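PDB 4GDI: neuraminidase from Influenza A virus, which is a neuraminidase-like beta-propeller homotetramer that may release terminal sialic acids from glycoconjugates, although its putative active site has diverged. Local coordinates for residues A[193-198]-A[213-218]; A[57-62]-A[78-83]; A[127-132]-A[179-184]. All blocks are in the same frame, centred on the assembly; numbering follows the deposited sequence.

Contact 1 (A[193-198]-A[213-218]); sequences TGINFE and GTNLWN. With CA (calcium ion), chain R.
E198 and T214 form an antiparallel hydrogen-bonded pair, with E198 N donating to T214 O over 3.0 Å and T214 N giving back to E198 O. Past T214 the strand pairing stops and side-chain amides take over the backbone groups. N196 has CG anti to its own backbone N (chi1 172°), and its OD1 accepts from L216 N at 2.9 Å, in the plane of the amide carbonyl and on a lone pair. The ND2 of that amide donates to the anti lone pair of E198 OE2 and also bonds S172 OG, so both ends of the amide are held and its rotation is fixed; E198 OE1 is in turn salt-bridged to R146. Further along, N218 ND2 reaches G194 O at 3.0 Å, approaching from above the carbonyl plane, 42° out of it.

N215 OD1 accepts from W217 N, closing an Asx turn, and also from N218 N, which extends it to an Asx motif; N215 ND2 donates to N218 OD1 at 2.9 Å. The chain is thereby folded directly after strand 208-214, and N215 O binds the calcium ion at 2.3 Å. Water 1, the carbonyl oxygens of D219, G263 and G265, and D245 OD2 complete this metal site, which ties the loop after strand 208-214 to the long connection between strands 233-236 and 277-281.

The remaining contacts are packing. G213 CA lies over one face of the F197 ring, toward its rim and 3.8 Å from the centroid, a CH-pi contact in which the backbone itself meets the ring. W217 brings CZ3 to within 3.6 Å of G194 C and has I195 O in plane at its edge, while N218 ND2 sits above the indole. L216 CD1 touches E198 CG, the two side chains crossing at about a right angle. N196 O, buried without a hydrogen-bond partner, rests 3.3 Å from N215 CA.

Contact 2 (A[57-62]-A[78-83]); sequences FIAYGL and SLYKTP
F57 presents one face of its ring to Y80 CB, which stands 3.8 Å from the ring centroid in a CH-pi contact, displaced toward the rim. CG of F57 lies between its backbone N and carbonyl carbon (chi1 64°), the crowded position. The rings of F57 and Y80 are nearly parallel, at 17°, but slid so far apart that they barely overlap. The tyrosine ring is met instead by A59 CB, 3.4 Å from Y80 CE1. At the edge of the F57 ring, in its plane, T82 OG1 approaches F57 CE1 to 3.4 Å; that hydroxyl is held by hydrogen bonds with S93 and S88.

Behind these groups lies the backbone pairing. Y80 N donates to F57 O at 2.8 Å and F57 N to Y80 O, while A59 N reaches S78 O at 3.1 Å. I58 and L79 form the non-hydrogen-bonded pair between, their side chains on the face away from F57 and Y80, where I58 CD1 meets L79 CB at 4.2 Å, the two side chains crossing at about a right angle. The two strand segments are at 113°, so close pairing is confined to this short region.

Strand 53-64 continues the antiparallel sheet to strand 39-42 and strand 78-83 to strand 94-98; L79 packs on V113 and V115 of strand 111-117 in the next sheet, and F28 of a neighbouring subunit packs on Y80.

Contact 3 (A[127-132]-A[179-184]); sequences IKYGEE and LQNGTV. With NAG (2-acetamido-2-deoxy-beta-D-glucopyranose), chain O.
Y129 lays its ring over the backbone of N181: N181 CA sits above the ring centre, 3.6 Å from the centroid and almost on the ring normal, a well-centred CH-pi contact. CG of Y129 is anti to the backbone N (chi1 -172°), and the ring beyond it covers N181 CA; the N181 amide crosses the ring obliquely, the two planes 51° apart. Water 3 bridges their polar ends, donating to Y129 OH at 2.6 Å and to N181 OD1 at 2.7 Å. The tyrosine hydroxyl has a further hydrogen bond with D107, and I331 of a neighbouring subunit packs on both Y129 and N181.

N181 carries a glycan. Its ND2 is covalently bonded to C1 of the N-acetylglucosamine at 1.4 Å, and ND2 also makes a weak hydrogen bond to O7 of the sugar's acetamide. OD1 of the same side chain faces water 3, so one amide serves both the sugar linkage and the bridge to Y129.

I127, with the most surface buried here, fills the other end of the contact. Its CG2 presses against G182 O, 3.4 Å away. Its CD1 meets L179 CD2 tip to tip at 3.9 Å and approaches V184 CG2 at 4.2 Å. No direct hydrogen bond joins the two segments; packing, water 3 and T134 OG1, which bonds G182 O and, weakly, I127 O, link them.

Each segment contains the turn of a beta hairpin. Q180 to T183 form a type I' turn in which N181 and G182 have positive phi, and Y129 to E132 form a type II' turn with G130 at its second position. The arrangement is one of neighbouring propeller blades: hairpin 124-138 packs against hairpin 173-189 of the next four-stranded sheet, with the N-glycosylated N181 in the turn of the second hairpin.

Overall arrangement
Along the chain the order is contact 2, contact 3, contact 1, each closing before the next opens, and all three belong to one beta-propeller. Contact 2 joins strands 53-64 and 78-83 within one sheet; contact 3 packs the sheet that holds strands 124-129 and 132-138 against the one that holds 173-180 and 183-189; contact 1 ties the loop after strand 183-189 to the end of strand 208-214. The centres of contacts 2 and 3 are about 21 Å apart. Contact 1 is more distant, its centre about 27 Å from that of contact 2 and about 29 Å from that of contact 3. Contacts 2 and 3 both meet the second subunit and so border the tetramer interface, whereas contact 1 touches no other protein chain and supplies one ligand of the calcium site.

Contact 1 (A[193-198]-A[213-218])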
loop_
_atom_site.group_PDB
_atom_site.type_symbol
_atom_site.label_atom_id
_atom_site.label_comp_id
_atom_site.label_asym_id
_atom_site.label_seq_id
_atom_site.Cartn_x
_atom_site.Cartn_y
_atom_site.Cartn_z
ATOM N N THR A 193 8.975 5.238 47.711
ATOM C CA THR A 193 8.528 4.713 49.001
ATOM C C THR A 193 7.153 5.260 49.368
ATOM O O THR A 193 6.938 6.467 49.393
ATOM C CB THR A 193 9.545 5.058 50.113
ATOM O OG1 THR A 193 10.798 4.423 49.822
ATOM C CG2 THR A 193 9.054 4.590 51.474
ATOM N N GLY A 194 6.207 4.362 49.620
ATOM C CA GLY A 194 4.873 4.766 50.028
ATOM C C GLY A 194 3.868 4.920 48.900
ATOM O O GLY A 194 2.690 5.183 49.147
ATOM N N ILE A 195 4.314 4.757 47.658
ATOM C CA ILE A 195 3.402 4.863 46.528
ATOM C C ILE A 195 3.683 3.792 45.479
ATOM O O ILE A 195 4.591 2.989 45.635
ATOM C CB ILE A 195 3.462 6.265 45.848
ATOM C CG1 ILE A 195 4.762 6.437 45.051
ATOM C CG2 ILE A 195 3.304 7.370 46.876
ATOM C CD1 ILE A 195 4.741 7.643 44.103
ATOM N N ASN A 196 2.888 3.817 44.414
ATOM C CA ASN A 196 3.040 2.950 43.253
ATOM C C ASN A 196 2.927 3.857 42.024
ATOM O O ASN A 196 2.127 4.789 42.031
ATOM C CB ASN A 196 1.931 1.881 43.267
ATOM C CG ASN A 196 1.880 1.055 42.003
ATOM O OD1 ASN A 196 0.873 1.042 41.300
ATOM N ND2 ASN A 196 2.948 0.337 41.725
ATOM N N PHE A 197 3.722 3.592 40.991
ATOM C CA PHE A 197 3.829 4.497 39.835
ATOM C C PHE A 197 3.873 3.750 38.497
ATOM O O PHE A 197 4.928 3.674 37.853
ATOM C CB PHE A 197 5.090 5.362 39.966
ATOM C CG PHE A 197 5.031 6.654 39.169
ATOM C CD1 PHE A 197 5.287 6.664 37.802
ATOM C CD2 PHE A 197 4.714 7.864 39.798
ATOM C CE1 PHE A 197 5.224 7.855 37.074
ATOM C CE2 PHE A 197 4.648 9.051 39.076
ATOM C CZ PHE A 197 4.902 9.048 37.713
ATOM N N GLU A 198 2.735 3.182 38.103
ATOM C CA GLU A 198 2.614 2.406 36.871
ATOM C C GLU A 198 2.116 3.279 35.714
ATOM O O GLU A 198 1.582 4.370 35.926
ATOM C CB GLU A 198 1.614 1.254 37.052
ATOM C CG GLU A 198 1.890 0.333 38.248
ATOM C CD GLU A 198 3.118 -0.535 38.076
ATOM O OE1 GLU A 198 3.474 -0.889 36.928
ATOM O OE2 GLU A 198 3.732 -0.875 39.107
ATOM N N GLY A 213 1.666 9.297 36.439
ATOM C CA GLY A 213 1.571 7.897 36.808
ATOM C C GLY A 213 0.165 7.462 37.184
ATOM O O GLY A 213 -0.773 8.267 37.237
ATOM N N THR A 214 0.021 6.162 37.412
ATOM C CA THR A 214 -1.209 5.594 37.949
ATOM C C THR A 214 -0.812 4.792 39.178
ATOM O O THR A 214 0.041 3.909 39.099
ATOM C CB THR A 214 -1.895 4.703 36.931
ATOM O OG1 THR A 214 -2.355 5.494 35.832
ATOM C CG2 THR A 214 -3.119 3.957 37.566
ATOM N N ASN A 215 -1.379 5.142 40.326
ATOM C CA ASN A 215 -1.098 4.428 41.565
ATOM C C ASN A 215 -2.166 3.359 41.782
ATOM O O ASN A 215 -3.308 3.676 42.086
ATOM C CB ASN A 215 -1.059 5.397 42.756
ATOM C CG ASN A 215 -0.601 4.734 44.048
ATOM O OD1 ASN A 215 -0.840 3.548 44.275
ATOM N ND2 ASN A 215 0.056 5.503 44.900
ATOM N N LEU A 216 -1.779 2.096 41.623
ATOM C CA LEU A 216 -2.719 0.975 41.688
ATOM C C LEU A 216 -2.879 0.435 43.111
ATOM O O LEU A 216 -3.656 -0.492 43.364
ATOM C CB LEU A 216 -2.228 -0.162 40.786
ATOM C CG LEU A 216 -2.182 0.116 39.285
ATOM C CD1 LEU A 216 -1.718 -1.139 38.532
ATOM C CD2 LEU A 216 -3.534 0.575 38.772
ATOM N N TRP A 217 -2.138 1.031 44.034
ATOM C CA TRP A 217 -2.029 0.533 45.394
ATOM C C TRP A 217 -2.914 1.316 46.361
ATOM O O TRP A 217 -3.901 0.785 46.876
ATOM C CB TRP A 217 -0.573 0.625 45.836
ATOM C CG TRP A 217 -0.341 0.311 47.261
ATOM C CD1 TRP A 217 -1.184 -0.352 48.105
ATOM C CD2 TRP A 217 0.818 0.646 48.028
ATOM N NE1 TRP A 217 -0.617 -0.460 49.348
ATOM C CE2 TRP A 217 0.612 0.149 49.331
ATOM C CE3 TRP A 217 2.014 1.321 47.742
ATOM C CZ2 TRP A 217 1.548 0.310 50.346
ATOM C CZ3 TRP A 217 2.946 1.472 48.745
ATOM C CH2 TRP A 217 2.709 0.970 50.037
ATOM N N ASN A 218 -2.559 2.578 46.591
ATOM C CA ASN A 218 -3.164 3.355 47.663
ATOM C C ASN A 218 -3.422 4.821 47.323
ATOM O O ASN A 218 -3.287 5.677 48.197
ATOM C CB ASN A 218 -2.237 3.310 48.875
ATOM C CG ASN A 218 -0.838 3.784 48.545
ATOM O OD1 ASN A 218 -0.575 4.243 47.423
ATOM N ND2 ASN A 218 0.071 3.682 49.509
HETATM CA CA CA R . -5.522 4.214 42.148
HETATM O O HOH W 1 -7.899 4.559 42.452
#

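Contact 2 (A[57-62]-A[78-83])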
loop_
_atom_site.group_PDB
_atom_site.type_symbol
_atom_site.label_atom_id
_atom_site.label_comp_id
_atom_site.label_asym_id
_atom_site.label_seq_id
_atom_site.Cartn_x
_atom_site.Cartn_y
_atom_site.Cartn_z
ATOM N N PHE A 57 0.303 -0.977 19.423
ATOM C CA PHE A 57 -0.615 -1.773 20.223
ATOM C C PHE A 57 -0.240 -3.248 20.301
ATOM O O PHE A 57 0.486 -3.764 19.449
ATOM C CB PHE A 57 -2.039 -1.647 19.671
ATOM C CG PHE A 57 -2.213 -2.206 18.284
ATOM C CD1 PHE A 57 -1.963 -1.429 17.172
ATOM C CD2 PHE A 57 -2.660 -3.505 18.098
ATOM C CE1 PHE A 57 -2.128 -1.946 15.893
ATOM C CE2 PHE A 57 -2.834 -4.024 16.821
ATOM C CZ PHE A 57 -2.569 -3.245 15.721
ATOM N N ILE A 58 -0.735 -3.922 21.339
ATOM C CA ILE A 58 -0.569 -5.360 21.443
ATOM C C ILE A 58 -1.801 -5.987 20.799
ATOM O O ILE A 58 -2.934 -5.639 21.153
ATOM C CB ILE A 58 -0.450 -5.825 22.908
ATOM C CG1 ILE A 58 0.605 -5.011 23.665
ATOM C CG2 ILE A 58 -0.113 -7.306 22.971
ATOM C CD1 ILE A 58 1.997 -5.063 23.043
ATOM N N ALA A 59 -1.595 -6.897 19.851
ATOM C CA ALA A 59 -2.720 -7.582 19.207
ATOM C C ALA A 59 -3.181 -8.738 20.080
ATOM O O ALA A 59 -2.357 -9.438 20.667
ATOM C CB ALA A 59 -2.323 -8.106 17.842
ATOM N N TYR A 60 -4.490 -8.944 20.168
ATOM C CA TYR A 60 -4.993 -10.097 20.900
ATOM C C TYR A 60 -5.993 -10.927 20.114
ATOM O O TYR A 60 -6.423 -11.988 20.583
ATOM C CB TYR A 60 -5.596 -9.690 22.239
ATOM C CG TYR A 60 -6.897 -8.956 22.153
ATOM C CD1 TYR A 60 -8.106 -9.648 22.091
ATOM C CD2 TYR A 60 -6.930 -7.571 22.163
ATOM C CE1 TYR A 60 -9.307 -8.977 22.027
ATOM C CE2 TYR A 60 -8.130 -6.889 22.096
ATOM C CZ TYR A 60 -9.313 -7.592 22.035
ATOM O OH TYR A 60 -10.503 -6.900 21.970
ATOM N N GLY A 61 -6.348 -10.475 18.921
ATOM C CA GLY A 61 -7.217 -11.277 18.081
ATOM C C GLY A 61 -7.503 -10.681 16.726
ATOM O O GLY A 61 -7.181 -9.519 16.445
ATOM N N LEU A 62 -8.135 -11.499 15.892
ATOM C CA LEU A 62 -8.520 -11.111 14.554
ATOM C C LEU A 62 -10.005 -11.396 14.395
ATOM O O LEU A 62 -10.458 -12.496 14.693
ATOM C CB LEU A 62 -7.723 -11.928 13.533
ATOM C CG LEU A 62 -7.660 -11.356 12.117
ATOM C CD1 LEU A 62 -6.814 -10.105 12.105
ATOM C CD2 LEU A 62 -7.097 -12.388 11.133
ATOM N N SER A 78 2.148 -9.946 20.535
ATOM C CA SER A 78 3.072 -9.156 19.723
ATOM C C SER A 78 2.606 -7.712 19.568
ATOM O O SER A 78 1.404 -7.417 19.505
ATOM C CB SER A 78 3.248 -9.799 18.343
ATOM O OG SER A 78 3.961 -11.027 18.439
ATOM N N LEU A 79 3.589 -6.823 19.522
ATOM C CA LEU A 79 3.389 -5.412 19.269
ATOM C C LEU A 79 3.282 -5.141 17.761
ATOM O O LEU A 79 4.107 -5.623 16.976
ATOM C CB LEU A 79 4.598 -4.651 19.829
ATOM C CG LEU A 79 4.693 -3.172 19.486
ATOM C CD1 LEU A 79 3.620 -2.371 20.243
ATOM C CD2 LEU A 79 6.108 -2.672 19.798
ATOM N N TYR A 80 2.294 -4.338 17.382
ATOM C CA TYR A 80 2.043 -3.953 15.995
ATOM C C TYR A 80 1.973 -2.440 15.928
ATOM O O TYR A 80 1.790 -1.777 16.947
ATOM C CB TYR A 80 0.676 -4.468 15.499
ATOM C CG TYR A 80 0.568 -5.948 15.233
ATOM C CD1 TYR A 80 0.648 -6.870 16.269
ATOM C CD2 TYR A 80 0.341 -6.424 13.943
ATOM C CE1 TYR A 80 0.531 -8.231 16.021
ATOM C CE2 TYR A 80 0.221 -7.782 13.684
ATOM C CZ TYR A 80 0.323 -8.680 14.726
ATOM O OH TYR A 80 0.193 -10.027 14.474
ATOM N N LYS A 81 2.087 -1.894 14.724
ATOM C CA LYS A 81 1.764 -0.497 14.517
ATOM C C LYS A 81 1.016 -0.288 13.213
ATOM O O LYS A 81 1.214 -1.006 12.222
ATOM C CB LYS A 81 3.003 0.391 14.579
ATOM C CG LYS A 81 3.851 0.421 13.328
ATOM C CD LYS A 81 4.778 1.633 13.363
ATOM C CE LYS A 81 5.835 1.582 12.265
ATOM N NZ LYS A 81 6.437 2.933 12.020
ATOM N N THR A 82 0.144 0.707 13.249
ATOM C CA THR A 82 -0.740 1.049 12.143
ATOM C C THR A 82 -0.758 2.570 11.982
ATOM O O THR A 82 -0.823 3.291 12.980
ATOM C CB THR A 82 -2.190 0.592 12.470
ATOM O OG1 THR A 82 -2.205 -0.824 12.663
ATOM C CG2 THR A 82 -3.146 0.956 11.351
ATOM N N PRO A 83 -0.718 3.068 10.736
ATOM C CA PRO A 83 -0.890 4.516 10.530
ATOM C C PRO A 83 -2.199 5.001 11.130
ATOM O O PRO A 83 -3.231 4.353 10.985
ATOM C CB PRO A 83 -0.904 4.665 8.999
ATOM C CG PRO A 83 -0.184 3.476 8.491
ATOM C CD PRO A 83 -0.478 2.357 9.468
HETATM O O HOH W 2 -0.618 -10.911 19.526
#

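Contact 3 (A[127-132]-A[179-184])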
loop_
_atom_site.group_PDB
_atom_site.type_symbol
_atom_site.label_atom_id
_atom_site.label_comp_id
_atom_site.label_asym_id
_atom_site.label_seq_id
_atom_site.Cartn_x
_atom_site.Cartn_y
_atom_site.Cartn_z
ATOM N N ILE A 127 15.435 -3.987 23.350
ATOM C CA ILE A 127 15.347 -2.686 22.722
ATOM C C ILE A 127 15.823 -2.834 21.298
ATOM O O ILE A 127 16.847 -3.476 21.031
ATOM C CB ILE A 127 16.231 -1.663 23.455
ATOM C CG1 ILE A 127 15.919 -1.708 24.953
ATOM C CG2 ILE A 127 16.033 -0.267 22.872
ATOM C CD1 ILE A 127 16.755 -0.769 25.788
ATOM N N LYS A 128 15.060 -2.251 20.385
ATOM C CA LYS A 128 15.410 -2.221 18.972
ATOM C C LYS A 128 15.589 -0.769 18.540
ATOM O O LYS A 128 14.771 0.097 18.882
ATOM C CB LYS A 128 14.290 -2.891 18.176
ATOM C CG LYS A 128 14.649 -3.345 16.780
ATOM C CD LYS A 128 13.505 -4.183 16.220
ATOM C CE LYS A 128 13.601 -4.376 14.709
ATOM N NZ LYS A 128 12.312 -4.853 14.122
ATOM N N TYR A 129 16.669 -0.491 17.818
ATOM C CA TYR A 129 16.864 0.829 17.231
ATOM C C TYR A 129 16.941 0.608 15.723
ATOM O O TYR A 129 17.812 -0.105 15.244
ATOM C CB TYR A 129 18.143 1.478 17.765
ATOM C CG TYR A 129 18.308 2.910 17.350
ATOM C CD1 TYR A 129 17.499 3.899 17.880
ATOM C CD2 TYR A 129 19.276 3.282 16.424
ATOM C CE1 TYR A 129 17.643 5.212 17.507
ATOM C CE2 TYR A 129 19.429 4.597 16.046
ATOM C CZ TYR A 129 18.612 5.555 16.585
ATOM O OH TYR A 129 18.747 6.867 16.206
ATOM N N GLY A 130 16.020 1.195 14.974
ATOM C CA GLY A 130 15.844 0.808 13.583
ATOM C C GLY A 130 15.567 -0.685 13.447
ATOM O O GLY A 130 14.683 -1.229 14.120
ATOM N N GLU A 131 16.348 -1.343 12.588
ATOM C CA GLU A 131 16.217 -2.768 12.275
ATOM C C GLU A 131 16.907 -3.641 13.332
ATOM O O GLU A 131 16.722 -4.857 13.380
ATOM C CB GLU A 131 16.855 -3.014 10.895
ATOM C CG GLU A 131 16.836 -4.455 10.357
ATOM C CD GLU A 131 17.551 -4.596 8.991
ATOM O OE1 GLU A 131 17.292 -3.785 8.079
ATOM O OE2 GLU A 131 18.375 -5.519 8.825
ATOM N N GLU A 132 17.671 -2.994 14.205
ATOM C CA GLU A 132 18.709 -3.654 14.995
ATOM C C GLU A 132 18.345 -3.817 16.489
ATOM O O GLU A 132 18.082 -2.832 17.180
ATOM C CB GLU A 132 19.983 -2.800 14.843
ATOM C CG GLU A 132 21.241 -3.316 15.508
ATOM C CD GLU A 132 22.478 -2.413 15.248
ATOM O OE1 GLU A 132 22.360 -1.344 14.596
ATOM O OE2 GLU A 132 23.578 -2.785 15.703
ATOM N N LEU A 179 18.447 6.028 27.078
ATOM C CA LEU A 179 18.945 5.284 25.925
ATOM C C LEU A 179 19.531 6.230 24.883
ATOM O O LEU A 179 19.091 7.372 24.751
ATOM C CB LEU A 179 17.807 4.501 25.263
ATOM C CG LEU A 179 16.866 3.766 26.203
ATOM C CD1 LEU A 179 15.800 3.027 25.393
ATOM C CD2 LEU A 179 17.659 2.814 27.093
ATOM N N GLN A 180 20.537 5.749 24.160
ATOM C CA GLN A 180 21.032 6.418 22.958
ATOM C C GLN A 180 21.263 5.333 21.899
ATOM O O GLN A 180 21.867 4.296 22.175
ATOM C CB GLN A 180 22.321 7.224 23.248
ATOM C CG GLN A 180 22.085 8.522 24.010
ATOM C CD GLN A 180 23.367 9.324 24.267
ATOM O OE1 GLN A 180 24.294 9.310 23.458
ATOM N NE2 GLN A 180 23.413 10.031 25.390
ATOM N N ASN A 181 20.748 5.543 20.696
ATOM C CA ASN A 181 20.807 4.492 19.690
ATOM C C ASN A 181 20.403 3.147 20.275
ATOM O O ASN A 181 21.013 2.120 19.970
ATOM C CB ASN A 181 22.225 4.385 19.123
ATOM C CG ASN A 181 22.702 5.672 18.516
ATOM O OD1 ASN A 181 21.907 6.446 17.981
ATOM N ND2 ASN A 181 24.014 5.909 18.588
ATOM N N GLY A 182 19.383 3.144 21.131
ATOM C CA GLY A 182 18.829 1.893 21.622
ATOM C C GLY A 182 19.687 1.175 22.643
ATOM O O GLY A 182 19.458 -0.002 22.937
ATOM N N THR A 183 20.651 1.894 23.212
ATOM C CA THR A 183 21.615 1.307 24.137
ATOM C C THR A 183 21.518 2.014 25.481
ATOM O O THR A 183 21.612 3.248 25.548
ATOM C CB THR A 183 23.051 1.460 23.603
ATOM O OG1 THR A 183 23.127 0.952 22.264
ATOM C CG2 THR A 183 24.037 0.703 24.489
ATOM N N VAL A 184 21.375 1.241 26.549
ATOM C CA VAL A 184 21.280 1.815 27.882
ATOM C C VAL A 184 22.573 2.561 28.223
ATOM O O VAL A 184 23.652 1.976 28.221
ATOM C CB VAL A 184 20.999 0.728 28.928
ATOM C CG1 VAL A 184 20.999 1.317 30.335
ATOM C CG2 VAL A 184 19.675 0.057 28.630
HETATM C C1 NAG O . 24.485 6.942 17.689
HETATM C C2 NAG O . 25.824 7.407 18.252
HETATM C C3 NAG O . 26.360 8.558 17.394
HETATM C C4 NAG O . 26.493 8.080 15.949
HETATM C C5 NAG O . 25.170 7.475 15.496
HETATM C C6 NAG O . 25.301 6.892 14.094
HETATM C C7 NAG O . 26.177 6.906 20.621
HETATM C C8 NAG O . 26.862 7.538 21.798
HETATM N N2 NAG O . 25.727 7.735 19.669
HETATM O O3 NAG O . 27.607 9.004 17.879
HETATM O O4 NAG O . 26.874 9.138 15.088
HETATM O O5 NAG O . 24.748 6.463 16.390
HETATM O O6 NAG O . 24.040 6.937 13.458
HETATM O O7 NAG O . 26.049 5.680 20.577
HETATM O O HOH W 3 21.196 7.706 15.720
#